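Local coordinates for protein-glutaminase (Chryseobacterium proteolyticum, PDB 2ZK9) that catalyses the deamidation of protein-bound glutamine side chains, hydrolysing the amide to leave glutamate and release ammonia, at residues Asn16-Glu21 with Arg100-Ser105; Gly41-Ala46 with Leu156-Cys161; Lys48-Leu53 with Tyr58-Gln63; Ser81-Ile86 with Pro104-Ser109. One frame throughout, in Å; residues are numbered along the deposited sequence. Where two conformers were deposited one is given.

Interaction 1. Residues Asn16-Glu21 with Arg100-Ser105; sequences NQIKNE and RIIDPS. Unlike the reference sequence in segment 16-21: Glu21 (reference Gln).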
loop_
_atom_site.group_PDB
_atom_site.type_symbol
_atom_site.label_atom_id
_atom_site.label_comp_id
_atom_site.label_asym_id
_atom_site.label_seq_id
_atom_site.Cartn_x
_atom_site.Cartn_y
_atom_site.Cartn_z
ATOM N N ASN A 16 -0.266 -6.970 11.815
ATOM C CA ASN A 16 0.393 -6.330 12.941
ATOM C C ASN A 16 1.853 -6.031 12.671
ATOM O O ASN A 16 2.383 -4.967 13.064
ATOM C CB ASN A 16 0.204 -7.218 14.198
ATOM C CG ASN A 16 -1.214 -7.227 14.692
ATOM O OD1 ASN A 16 -2.033 -6.338 14.457
ATOM N ND2 ASN A 16 -1.482 -8.338 15.407
ATOM N N GLN A 17 2.547 -6.963 12.021
ATOM C CA GLN A 17 3.946 -6.736 11.669
ATOM C C GLN A 17 4.092 -5.509 10.784
ATOM O O GLN A 17 5.025 -4.707 10.965
ATOM C CB GLN A 17 4.558 -7.944 10.970
ATOM C CG GLN A 17 4.607 -9.186 11.876
ATOM C CD GLN A 17 5.142 -10.309 11.066
ATOM O OE1 GLN A 17 6.192 -10.105 10.452
ATOM N NE2 GLN A 17 4.434 -11.432 11.019
ATOM N N ILE A 18 3.207 -5.369 9.828
ATOM C CA ILE A 18 3.219 -4.171 8.940
ATOM C C ILE A 18 2.929 -2.937 9.736
ATOM O O ILE A 18 3.648 -1.932 9.609
ATOM C CB ILE A 18 2.203 -4.414 7.798
ATOM C CG1 ILE A 18 2.754 -5.453 6.795
ATOM C CG2 ILE A 18 1.932 -3.098 7.103
ATOM C CD1 ILE A 18 1.723 -5.978 5.851
ATOM N N LYS A 19 1.895 -2.961 10.578
ATOM C CA LYS A 19 1.518 -1.768 11.330
ATOM C C LYS A 19 2.641 -1.347 12.253
ATOM O O LYS A 19 2.878 -0.161 12.470
ATOM C CB LYS A 19 0.184 -1.974 12.056
ATOM C CG LYS A 19 -0.383 -0.595 12.490
ATOM C CD LYS A 19 -1.797 -0.642 13.006
ATOM C CE LYS A 19 -2.362 0.655 13.434
ATOM N NZ LYS A 19 -3.639 0.524 14.134
ATOM N N ASN A 20 3.359 -2.311 12.796
ATOM C CA ASN A 20 4.483 -2.033 13.690
ATOM C C ASN A 20 5.616 -1.286 13.012
ATOM O O ASN A 20 6.466 -0.716 13.721
ATOM C CB ASN A 20 5.011 -3.328 14.321
ATOM C CG ASN A 20 4.129 -3.845 15.415
ATOM O OD1 ASN A 20 3.218 -3.180 15.887
ATOM N ND2 ASN A 20 4.518 -5.085 15.793
ATOM N N GLU A 21 5.690 -1.267 11.687
ATOM C CA GLU A 21 6.705 -0.543 10.959
ATOM C C GLU A 21 6.265 0.850 10.531
ATOM O O GLU A 21 6.966 1.519 9.802
ATOM C CB GLU A 21 7.177 -1.355 9.722
ATOM C CG GLU A 21 7.838 -2.663 10.127
ATOM C CD GLU A 21 9.008 -2.451 11.058
ATOM O OE1 GLU A 21 9.150 -3.265 12.060
ATOM O OE2 GLU A 21 9.787 -1.507 10.842
ATOM N N ARG A 100 -7.791 -10.059 0.807
ATOM C CA ARG A 100 -7.983 -8.757 1.454
ATOM C C ARG A 100 -6.868 -7.816 1.059
ATOM O O ARG A 100 -5.723 -8.243 0.901
ATOM C CB ARG A 100 -7.996 -8.863 2.965
ATOM C CG ARG A 100 -9.125 -9.638 3.590
ATOM C CD ARG A 100 -10.432 -8.918 3.522
ATOM N NE ARG A 100 -11.506 -9.677 4.222
ATOM C CZ ARG A 100 -12.205 -10.614 3.604
ATOM N NH1 ARG A 100 -11.997 -10.960 2.324
ATOM N NH2 ARG A 100 -13.143 -11.222 4.330
ATOM N N ILE A 101 -7.188 -6.533 0.975
ATOM C CA ILE A 101 -6.194 -5.505 0.917
ATOM C C ILE A 101 -5.654 -5.203 2.301
ATOM O O ILE A 101 -6.407 -5.159 3.273
ATOM C CB ILE A 101 -6.808 -4.201 0.330
ATOM C CG1 ILE A 101 -7.230 -4.373 -1.120
ATOM C CG2 ILE A 101 -5.894 -3.010 0.530
ATOM C CD1 ILE A 101 -6.080 -4.360 -2.148
ATOM N N ILE A 102 -4.323 -4.990 2.375
ATOM C CA ILE A 102 -3.711 -4.367 3.545
ATOM C C ILE A 102 -3.230 -3.015 3.114
ATOM O O ILE A 102 -2.399 -2.883 2.196
ATOM C CB ILE A 102 -2.613 -5.229 4.170
ATOM C CG1 ILE A 102 -3.234 -6.538 4.726
ATOM C CG2 ILE A 102 -1.889 -4.447 5.216
ATOM C CD1 ILE A 102 -2.245 -7.519 5.316
ATOM N N ASP A 103 -3.765 -1.956 3.735
ATOM C CA ASP A 103 -3.344 -0.612 3.421
ATOM C C ASP A 103 -3.603 0.296 4.637
ATOM O O ASP A 103 -4.613 0.986 4.710
ATOM C CB ASP A 103 -4.075 -0.014 2.224
ATOM C CG ASP A 103 -3.605 1.362 1.873
ATOM O OD1 ASP A 103 -2.657 1.878 2.554
ATOM O OD2 ASP A 103 -4.156 1.935 0.927
ATOM N N PRO A 104 -2.669 0.329 5.569
ATOM C CA PRO A 104 -2.812 1.215 6.743
ATOM C C PRO A 104 -2.827 2.682 6.459
ATOM O O PRO A 104 -3.109 3.453 7.384
ATOM C CB PRO A 104 -1.603 0.802 7.604
ATOM C CG PRO A 104 -1.322 -0.607 7.250
ATOM C CD PRO A 104 -1.535 -0.602 5.749
ATOM N N SER A 105 -2.526 3.138 5.259
ATOM C CA SER A 105 -2.719 4.555 4.934
ATOM C C SER A 105 -4.200 4.947 4.852
ATOM O O SER A 105 -4.502 6.098 5.004
ATOM C CB SER A 105 -1.953 5.004 3.696
ATOM O OG SER A 105 -2.502 4.539 2.450
#
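Ile18, on the last turn of helix 8-19, packs against Ile102 and Pro104 where strand 97-102 runs out of the main sheet. This is helix-on-sheet packing in what is probably a papain-like alpha/beta fold, in keeping with the peptidase CA clan, and it is wholly apolar. CB of Ile18 stands back, 4.8 Å from Ile102 CG2, and the work is done by its two branches. With CG1 beside the backbone N (chi1 -73°), CG2 swings anti to that nitrogen and reaches Pro104, its methyl lying 4.1 Å from Pro104 CG; the two side chains meet at about a right angle. The other branch continues through CG1, which itself stays clear of the strand, to CD1. That terminal methyl settles 4.0 Å from Ile102 CG2, with Ile102 CD1 a little further off. Met49 and Leu53 of helix 42-55 and Phe35 of a loop also touch Ile18, so its side chain is buried among helix, strand and loop.

The backbone beyond Ile102 is held by an Asx turn at Asp103, whose side chain is turned away from the helix. In one of its two conformers the Ser105 hydroxyl also bonds Asp103 OD1, but the turn rests on the backbone: Ser105 N comes from above the carboxylate plane, 3.0 Å from Asp103 OD1.

Interaction 2. Residues Gly41-Ala46 with Leu156-Cys161; sequences GCYARA and LINTNC. With NA (sodium ion), chain B.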
loop_
_atom_site.group_PDB
_atom_site.type_symbol
_atom_site.label_atom_id
_atom_site.label_comp_id
_atom_site.label_asym_id
_atom_site.label_seq_id
_atom_site.Cartn_x
_atom_site.Cartn_y
_atom_site.Cartn_z
ATOM N N GLY A 41 4.064 8.278 -2.723
ATOM C CA GLY A 41 4.880 7.177 -2.256
ATOM C C GLY A 41 4.125 5.873 -2.010
ATOM O O GLY A 41 4.684 4.937 -1.431
ATOM N N CYS A 42 2.892 5.764 -2.513
ATOM C CA CYS A 42 2.097 4.522 -2.317
ATOM C C CYS A 42 2.813 3.302 -2.836
ATOM O O CYS A 42 2.746 2.226 -2.236
ATOM C CB CYS A 42 0.755 4.654 -2.990
ATOM S SG CYS A 42 0.759 5.070 -4.708
ATOM N N TYR A 43 3.496 3.446 -3.963
ATOM C CA TYR A 43 4.231 2.345 -4.591
ATOM C C TYR A 43 5.277 1.822 -3.648
ATOM O O TYR A 43 5.502 0.607 -3.552
ATOM C CB TYR A 43 4.767 2.847 -5.947
ATOM C CG TYR A 43 5.521 4.138 -5.862
ATOM C CD1 TYR A 43 4.941 5.383 -6.003
ATOM C CD2 TYR A 43 6.886 4.120 -5.581
ATOM C CE1 TYR A 43 5.667 6.568 -5.904
ATOM C CE2 TYR A 43 7.620 5.249 -5.491
ATOM C CZ TYR A 43 7.019 6.490 -5.651
ATOM O OH TYR A 43 7.795 7.623 -5.536
ATOM N N ALA A 44 6.000 2.724 -2.973
ATOM C CA ALA A 44 7.051 2.329 -2.031
ATOM C C ALA A 44 6.442 1.697 -0.801
ATOM O O ALA A 44 6.939 0.688 -0.288
ATOM C CB ALA A 44 7.894 3.544 -1.699
ATOM N N ARG A 45 5.345 2.277 -0.280
ATOM C CA ARG A 45 4.711 1.657 0.889
ATOM C C ARG A 45 4.287 0.229 0.585
ATOM O O ARG A 45 4.453 -0.667 1.395
ATOM C CB ARG A 45 3.550 2.492 1.398
ATOM C CG ARG A 45 3.889 3.922 1.796
ATOM C CD ARG A 45 2.838 4.575 2.629
ATOM N NE ARG A 45 1.477 4.615 2.043
ATOM C CZ ARG A 45 1.071 5.517 1.176
ATOM N NH1 ARG A 45 1.830 6.492 0.733
ATOM N NH2 ARG A 45 -0.177 5.447 0.680
ATOM N N ALA A 46 3.703 0.023 -0.603
ATOM C CA ALA A 46 3.210 -1.309 -0.970
ATOM C C ALA A 46 4.336 -2.294 -1.107
ATOM O O ALA A 46 4.248 -3.444 -0.678
ATOM C CB ALA A 46 2.367 -1.231 -2.232
ATOM N N LEU A 156 14.587 -3.335 -3.704
ATOM C CA LEU A 156 13.972 -2.334 -2.847
ATOM C C LEU A 156 14.827 -1.100 -2.687
ATOM O O LEU A 156 14.626 -0.295 -1.760
ATOM C CB LEU A 156 13.513 -2.799 -1.429
ATOM C CG LEU A 156 12.063 -3.344 -1.399
ATOM C CD1 LEU A 156 12.022 -4.684 -2.105
ATOM C CD2 LEU A 156 11.519 -3.366 0.020
ATOM N N ILE A 157 15.732 -0.854 -3.641
ATOM C CA ILE A 157 16.526 0.379 -3.553
ATOM C C ILE A 157 15.631 1.585 -3.705
ATOM O O ILE A 157 15.794 2.566 -2.973
ATOM C CB ILE A 157 17.652 0.327 -4.593
ATOM C CG1 ILE A 157 18.686 -0.778 -4.195
ATOM C CG2 ILE A 157 18.330 1.668 -4.765
ATOM C CD1 ILE A 157 19.724 -1.033 -5.248
ATOM N N ASN A 158 14.724 1.585 -4.667
ATOM C CA ASN A 158 13.872 2.761 -4.816
ATOM C C ASN A 158 12.956 2.920 -3.592
ATOM O O ASN A 158 12.794 4.003 -3.063
ATOM C CB ASN A 158 13.061 2.689 -6.108
ATOM C CG ASN A 158 12.515 4.032 -6.452
ATOM O OD1 ASN A 158 11.300 4.296 -6.277
ATOM N ND2 ASN A 158 13.329 4.917 -6.976
ATOM N N THR A 159 12.377 1.795 -3.192
ATOM C CA THR A 159 11.439 1.773 -2.068
ATOM C C THR A 159 12.041 2.407 -0.854
ATOM O O THR A 159 11.465 3.290 -0.222
ATOM C CB THR A 159 11.017 0.327 -1.776
ATOM O OG1 THR A 159 10.199 -0.199 -2.810
ATOM C CG2 THR A 159 10.242 0.220 -0.475
ATOM N N ASN A 160 13.222 1.914 -0.456
ATOM C CA ASN A 160 13.824 2.384 0.797
ATOM C C ASN A 160 14.236 3.838 0.673
ATOM O O ASN A 160 14.147 4.590 1.642
ATOM C CB ASN A 160 14.976 1.468 1.199
ATOM C CG ASN A 160 14.504 0.142 1.686
ATOM O OD1 ASN A 160 13.577 0.073 2.525
ATOM N ND2 ASN A 160 15.170 -0.927 1.288
ATOM N N CYS A 161 14.708 4.247 -0.508
ATOM C CA CYS A 161 15.119 5.639 -0.722
ATOM C C CYS A 161 13.943 6.575 -0.604
ATOM O O CYS A 161 14.017 7.640 0.054
ATOM C CB CYS A 161 15.743 5.789 -2.125
ATOM S SG CYS A 161 16.713 7.302 -2.341
HETATM NA NA NA B . 1.024 7.168 -4.208
HETATM O O HOH W 1 10.046 6.706 -7.230
HETATM O O HOH W 2 -1.437 6.996 -3.802
HETATM O O HOH W 3 -0.567 8.457 -6.330
#
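Two helix beginnings touch here: the first turn of helix 42-55 lies against that of helix 157-165, in a buried contact with no direct hydrogen bond between them. Its centre is Ala44 and Thr159, whose CA atoms come within 4.4 Å, a close approach in keeping with the small alanine side chain. Ala44 CB faces the backbone of the other helix, 3.9 Å from Thr159 O. In return Thr159 lays its methyl branch on the helix of Ala44, with CG2 3.3 Å from Ala44 O. The threonine rotamer that sets CG2 anti to the backbone N also turns OG1 to Asp153, whose carboxylate binds it.

Cys42 follows the N-cap Gly41 and opens helix 42-55, as the nucleophilic cysteine opens the central helix in papain-like enzymes; a nucleophile here would be consistent with the clan. A sodium ion is modelled 2.2 Å from Cys42 SG, too short for an ordinary sodium-sulfur contact, which makes the assignment doubtful.

Tyr43 supplies the second point of contact. Its CG lies between the backbone N and the carbonyl carbon (chi1 51°), and the ring extends to Asn158, ring and amide planes 29° apart, with Tyr43 CE2 3.9 Å from Asn158 OD1. One water bridges their polar ends, 3.0 Å from Tyr43 OH and donating to Asn158 OD1 over 2.9 Å. Tyr142 OH is hydrogen-bonded to the same amide oxygen, while Asn158 ND2 binds the carbonyl of Gly184 near the C-terminus.

Interaction 3. Residues Lys48-Leu53 with Tyr58-Gln63; sequences KMRQIL and YDCEKQ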
loop_
_atom_site.group_PDB
_atom_site.type_symbol
_atom_site.label_atom_id
_atom_site.label_comp_id
_atom_site.label_asym_id
_atom_site.label_seq_id
_atom_site.Cartn_x
_atom_site.Cartn_y
_atom_site.Cartn_z
ATOM N N LYS A 48 7.249 -2.194 0.342
ATOM C CA LYS A 48 7.793 -2.449 1.674
ATOM C C LYS A 48 6.898 -3.394 2.463
ATOM O O LYS A 48 7.381 -4.289 3.161
ATOM C CB LYS A 48 8.023 -1.155 2.423
ATOM C CG LYS A 48 8.895 -1.267 3.652
ATOM C CD LYS A 48 10.357 -1.555 3.340
ATOM C CE LYS A 48 11.220 -1.490 4.567
ATOM N NZ LYS A 48 12.607 -1.889 4.310
ATOM N N MET A 49 5.576 -3.231 2.337
ATOM C CA MET A 49 4.669 -4.213 2.942
ATOM C C MET A 49 4.911 -5.599 2.394
ATOM O O MET A 49 4.908 -6.583 3.127
ATOM C CB MET A 49 3.206 -3.818 2.710
ATOM C CG MET A 49 2.799 -2.562 3.472
ATOM S SD MET A 49 0.995 -2.315 3.494
ATOM C CE MET A 49 0.688 -1.666 1.858
ATOM N N ARG A 50 5.121 -5.697 1.086
ATOM C CA ARG A 50 5.427 -6.982 0.449
ATOM C C ARG A 50 6.719 -7.561 0.994
ATOM O O ARG A 50 6.782 -8.759 1.227
ATOM C CB ARG A 50 5.478 -6.836 -1.053
ATOM C CG ARG A 50 5.963 -8.114 -1.734
ATOM C CD ARG A 50 5.851 -7.963 -3.222
ATOM N NE ARG A 50 6.348 -9.185 -3.924
ATOM C CZ ARG A 50 7.540 -9.320 -4.419
ATOM N NH1 ARG A 50 8.466 -8.337 -4.411
ATOM N NH2 ARG A 50 7.847 -10.487 -5.027
ATOM N N GLN A 51 7.741 -6.735 1.261
ATOM C CA GLN A 51 8.979 -7.227 1.828
ATOM C C GLN A 51 8.699 -7.880 3.186
ATOM O O GLN A 51 9.315 -8.907 3.523
ATOM C CB GLN A 51 10.022 -6.124 1.937
ATOM C CG GLN A 51 11.350 -6.566 2.520
ATOM C CD GLN A 51 12.311 -5.430 2.799
ATOM O OE1 GLN A 51 11.950 -4.499 3.490
ATOM N NE2 GLN A 51 13.508 -5.515 2.173
ATOM N N ILE A 52 7.833 -7.301 3.999
ATOM C CA ILE A 52 7.498 -7.892 5.285
ATOM C C ILE A 52 6.825 -9.266 5.086
ATOM O O ILE A 52 7.162 -10.235 5.756
ATOM C CB ILE A 52 6.640 -6.947 6.133
ATOM C CG1 ILE A 52 7.483 -5.702 6.478
ATOM C CG2 ILE A 52 6.093 -7.660 7.339
ATOM C CD1 ILE A 52 6.723 -4.560 7.050
ATOM N N LEU A 53 5.908 -9.366 4.139
ATOM C CA LEU A 53 5.326 -10.678 3.849
ATOM C C LEU A 53 6.418 -11.667 3.408
ATOM O O LEU A 53 6.440 -12.806 3.888
ATOM C CB LEU A 53 4.236 -10.617 2.755
ATOM C CG LEU A 53 2.774 -10.566 3.331
ATOM C CD1 LEU A 53 2.548 -9.325 4.144
ATOM C CD2 LEU A 53 1.793 -10.650 2.191
ATOM N N TYR A 58 5.938 -15.384 2.531
ATOM C CA TYR A 58 4.751 -15.190 1.718
ATOM C C TYR A 58 4.977 -14.165 0.638
ATOM O O TYR A 58 5.723 -13.194 0.792
ATOM C CB TYR A 58 3.544 -14.750 2.589
ATOM C CG TYR A 58 3.289 -15.765 3.677
ATOM C CD1 TYR A 58 3.548 -15.509 5.004
ATOM C CD2 TYR A 58 2.781 -17.003 3.331
ATOM C CE1 TYR A 58 3.326 -16.433 5.974
ATOM C CE2 TYR A 58 2.600 -17.980 4.295
ATOM C CZ TYR A 58 2.884 -17.671 5.629
ATOM O OH TYR A 58 2.670 -18.608 6.600
ATOM N N ASP A 59 4.237 -14.319 -0.457
ATOM C CA ASP A 59 4.098 -13.276 -1.445
ATOM C C ASP A 59 2.618 -12.841 -1.480
ATOM O O ASP A 59 1.784 -13.395 -0.758
ATOM C CB ASP A 59 4.654 -13.685 -2.802
ATOM C CG ASP A 59 5.150 -12.555 -3.690
ATOM O OD1 ASP A 59 4.880 -11.380 -3.374
ATOM O OD2 ASP A 59 5.862 -12.841 -4.690
ATOM N N CYS A 60 2.343 -11.852 -2.286
ATOM C CA CYS A 60 1.032 -11.290 -2.457
ATOM C C CYS A 60 0.920 -10.741 -3.871
ATOM O O CYS A 60 1.873 -10.751 -4.636
ATOM C CB CYS A 60 0.796 -10.199 -1.425
ATOM S SG CYS A 60 1.982 -8.841 -1.494
ATOM N N GLU A 61 -0.299 -10.269 -4.169
ATOM C CA GLU A 61 -0.515 -9.455 -5.363
ATOM C C GLU A 61 -0.432 -7.999 -5.019
ATOM O O GLU A 61 -0.465 -7.599 -3.820
ATOM C CB GLU A 61 -1.905 -9.793 -5.953
ATOM C CG GLU A 61 -1.931 -11.178 -6.616
ATOM C CD GLU A 61 -3.341 -11.552 -6.963
ATOM O OE1 GLU A 61 -4.120 -11.924 -6.055
ATOM O OE2 GLU A 61 -3.744 -11.394 -8.174
ATOM N N LYS A 62 -0.402 -7.143 -6.010
ATOM C CA LYS A 62 -0.732 -5.722 -5.903
ATOM C C LYS A 62 -2.113 -5.537 -6.511
ATOM O O LYS A 62 -2.437 -6.191 -7.504
ATOM C CB LYS A 62 0.248 -4.822 -6.618
ATOM C CG LYS A 62 1.693 -4.894 -6.201
ATOM C CD LYS A 62 1.954 -4.359 -4.798
ATOM C CE LYS A 62 3.362 -4.589 -4.321
ATOM N NZ LYS A 62 4.318 -3.947 -5.244
ATOM N N GLN A 63 -2.877 -4.587 -5.981
ATOM C CA GLN A 63 -3.984 -4.046 -6.750
ATOM C C GLN A 63 -3.686 -2.564 -6.998
ATOM O O GLN A 63 -3.380 -1.823 -6.064
ATOM C CB GLN A 63 -5.339 -4.196 -6.061
ATOM C CG GLN A 63 -6.496 -3.767 -6.955
ATOM C CD GLN A 63 -7.860 -4.144 -6.449
ATOM O OE1 GLN A 63 -8.643 -3.296 -6.010
ATOM N NE2 GLN A 63 -8.163 -5.446 -6.437
#
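Arg50 and Asp59 meet side-on, the guanidinium presenting NE and NH2 to the two oxygens of the carboxylate. The shorter bond runs from Arg50 NE to Asp59 OD1, 2.7 Å, and tilts a little from the guanidinium plane; the second, from Arg50 NH2 to Asp59 OD2 at 3.1 Å, lies in that plane and is straighter (165°). Both oxygens are met on their syn sides, yet the two flat groups are twisted 42° against each other, so the pair is not coplanar. An extended arginine chain, with CG anti to the backbone N (chi1 173°), carries the guanidinium out from the helix and past Cys60, whose SG lies 4.1 Å from Arg50 CB.

The contact joins helix 42-55 to the start of strand 61-66 across a short connection, within the alpha/beta core. Leu53 closes its near end: Tyr58 N donates to Leu53 O over 3.0 Å, and Leu53 CB lies 4.2 Å from Tyr58 CB. Further along, Leu53 CD2 rests 3.8 Å from Cys60 CB. The tyrosine ring itself leads off toward helix 8-19. At the far end the aliphatic part of Lys62 comes up beside Arg50, its ammonium engaged by the carbonyls of Val141 and Gly139 and by His47.

Asp59 OD1 also accepts Cys60 N, 2.8 Å away and from the opposite face of the carboxylate to Arg50 NE. Three N-H donors thus fix the group's rotation, and such a setting would favour an ionised Asp59.

Interaction 4. Residues Ser81-Ile86 with Pro104-Ser109; sequences SYHVAI and PSLFSS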
loop_
_atom_site.group_PDB
_atom_site.type_symbol
_atom_site.label_atom_id
_atom_site.label_comp_id
_atom_site.label_asym_id
_atom_site.label_seq_id
_atom_site.Cartn_x
_atom_site.Cartn_y
_atom_site.Cartn_z
ATOM N N SER A 81 -4.019 10.193 -9.051
ATOM C CA SER A 81 -4.375 9.596 -10.318
ATOM C C SER A 81 -4.368 8.080 -10.224
ATOM O O SER A 81 -5.002 7.418 -11.084
ATOM C CB SER A 81 -3.443 10.055 -11.413
ATOM O OG SER A 81 -2.102 9.755 -11.133
ATOM N N TYR A 82 -3.665 7.498 -9.264
ATOM C CA TYR A 82 -3.677 6.072 -9.047
ATOM C C TYR A 82 -3.344 5.839 -7.561
ATOM O O TYR A 82 -2.791 6.691 -6.904
ATOM C CB TYR A 82 -2.739 5.259 -9.943
ATOM C CG TYR A 82 -1.319 5.241 -9.478
ATOM C CD1 TYR A 82 -0.452 6.303 -9.732
ATOM C CD2 TYR A 82 -0.797 4.171 -8.754
ATOM C CE1 TYR A 82 0.855 6.233 -9.264
ATOM C CE2 TYR A 82 0.462 4.107 -8.316
ATOM C CZ TYR A 82 1.303 5.143 -8.549
ATOM O OH TYR A 82 2.596 5.038 -8.117
ATOM N N HIS A 83 -3.657 4.619 -7.113
ATOM C CA HIS A 83 -3.215 4.167 -5.821
ATOM C C HIS A 83 -2.915 2.669 -5.927
ATOM O O HIS A 83 -3.382 1.983 -6.846
ATOM C CB HIS A 83 -4.288 4.481 -4.748
ATOM C CG HIS A 83 -3.826 4.189 -3.329
ATOM N ND1 HIS A 83 -2.566 4.502 -2.907
ATOM C CD2 HIS A 83 -4.482 3.615 -2.319
ATOM C CE1 HIS A 83 -2.477 4.127 -1.652
ATOM N NE2 HIS A 83 -3.648 3.583 -1.233
ATOM N N VAL A 84 -2.141 2.146 -4.997
ATOM C CA VAL A 84 -1.751 0.763 -4.971
ATOM C C VAL A 84 -1.644 0.319 -3.513
ATOM O O VAL A 84 -1.226 1.094 -2.653
ATOM C CB VAL A 84 -0.429 0.520 -5.754
ATOM C CG1 VAL A 84 0.722 1.344 -5.235
ATOM C CG2 VAL A 84 -0.072 -0.948 -5.788
ATOM N N ALA A 85 -1.961 -0.943 -3.273
ATOM C CA ALA A 85 -1.725 -1.603 -2.018
ATOM C C ALA A 85 -1.540 -3.099 -2.286
ATOM O O ALA A 85 -1.620 -3.561 -3.405
ATOM C CB ALA A 85 -2.845 -1.315 -1.019
ATOM N N ILE A 86 -1.231 -3.844 -1.208
ATOM C CA ILE A 86 -1.058 -5.288 -1.349
ATOM C C ILE A 86 -2.387 -5.986 -1.178
ATOM O O ILE A 86 -3.207 -5.622 -0.333
ATOM C CB ILE A 86 0.027 -5.837 -0.386
ATOM C CG1 ILE A 86 -0.282 -5.655 1.096
ATOM C CG2 ILE A 86 1.383 -5.288 -0.785
ATOM C CD1 ILE A 86 0.576 -6.507 1.989
ATOM N N PRO A 104 -2.669 0.329 5.569
ATOM C CA PRO A 104 -2.812 1.215 6.743
ATOM C C PRO A 104 -2.827 2.682 6.459
ATOM O O PRO A 104 -3.109 3.453 7.384
ATOM C CB PRO A 104 -1.603 0.802 7.604
ATOM C CG PRO A 104 -1.322 -0.607 7.250
ATOM C CD PRO A 104 -1.535 -0.602 5.749
ATOM N N SER A 105 -2.526 3.138 5.259
ATOM C CA SER A 105 -2.719 4.555 4.934
ATOM C C SER A 105 -4.200 4.947 4.852
ATOM O O SER A 105 -4.502 6.098 5.004
ATOM C CB SER A 105 -1.953 5.004 3.696
ATOM O OG SER A 105 -2.502 4.539 2.450
ATOM N N LEU A 106 -5.064 3.971 4.618
ATOM C CA LEU A 106 -6.510 4.172 4.519
ATOM C C LEU A 106 -7.283 3.416 5.587
ATOM O O LEU A 106 -8.389 3.846 5.915
ATOM C CB LEU A 106 -7.019 3.840 3.122
ATOM C CG LEU A 106 -6.473 4.734 2.011
ATOM C CD1 LEU A 106 -6.981 4.231 0.658
ATOM C CD2 LEU A 106 -6.838 6.179 2.223
ATOM N N PHE A 107 -6.813 2.273 6.021
ATOM C CA PHE A 107 -7.487 1.388 6.937
ATOM C C PHE A 107 -6.489 0.922 7.978
ATOM O O PHE A 107 -5.784 -0.091 7.837
ATOM C CB PHE A 107 -8.119 0.211 6.181
ATOM C CG PHE A 107 -9.175 0.664 5.227
ATOM C CD1 PHE A 107 -10.467 0.852 5.648
ATOM C CD2 PHE A 107 -8.865 0.870 3.893
ATOM C CE1 PHE A 107 -11.470 1.216 4.787
ATOM C CE2 PHE A 107 -9.835 1.275 3.004
ATOM C CZ PHE A 107 -11.129 1.407 3.441
ATOM N N SER A 108 -6.419 1.642 9.071
ATOM C CA SER A 108 -5.422 1.398 10.096
ATOM C C SER A 108 -5.676 0.203 11.008
ATOM O O SER A 108 -4.776 -0.224 11.737
ATOM C CB SER A 108 -5.333 2.647 11.020
ATOM O OG SER A 108 -6.615 3.024 11.501
ATOM N N SER A 109 -6.899 -0.341 10.971
ATOM C CA SER A 109 -7.292 -1.336 11.950
ATOM C C SER A 109 -7.181 -2.768 11.481
ATOM O O SER A 109 -7.174 -3.651 12.326
ATOM C CB SER A 109 -8.707 -1.082 12.509
ATOM O OG SER A 109 -8.707 0.109 13.286
#
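His83 NE2 is hydrogen-bonded to Asp103 OD2, and the same end of the imidazole is where Ser105 and Leu106 approach the ring. Neither makes a hydrogen bond to it. In one of the two conformers of Ser105, its OG stops 4.0 Å from His83 NE2 and has Asp103 and, weakly, Arg45 as partners. Leu106 comes from the opposite direction to the histidine side chain and sets its CD1 methyl against the NE2-CD2 side of the ring, 3.9 Å from both His83 NE2 and His83 CD2. Both approaches are oblique to the imidazole.

The histidine projects from strand 82-91 with CG anti to the backbone N (chi1 -173°), which carries the ring toward the loop between strand 97-102 and helix 114-120. Trp80 stacks on it, and Trp117, which also hydrogen-bonds Asp103 OD2, meets it at a shallow angle. On its other nitrogen the ring faces helix 42-55: His83 ND1 is 3.8 Å from Cys42 SG.

Cysteine, histidine and aspartate thus follow one another in the order of a papain-like catalytic triad. With NE2 tied to the carboxylate and its neighbours packed around, the imidazole is fixed in rotation so that ND1 points to the sulfur, consistent with a Cys42-His83-Asp103 active site.

Interactions 1, 3 and 4 all reach the central mixed sheet, in which strand 82-91 lies between strands 61-66 and 97-102. Helix 42-55 serves two contacts: its start belongs to interaction 2 and its middle to interaction 3, their centres about 12 Å apart. Interactions 1 and 4 share Pro104 and Ser105, with centres about 9 Å apart, whereas interactions 1 and 2 are about 15 Å apart. Along the chain, 48-53 with 58-63 closes before 81-86 with 104-109 opens, and 156-161 returns from near the C-terminus to the start of helix 42-55. The probable triad is therefore gathered from interactions 1, 2 and 4, combining a helix start, a strand and the region where strand 97-102 gives out.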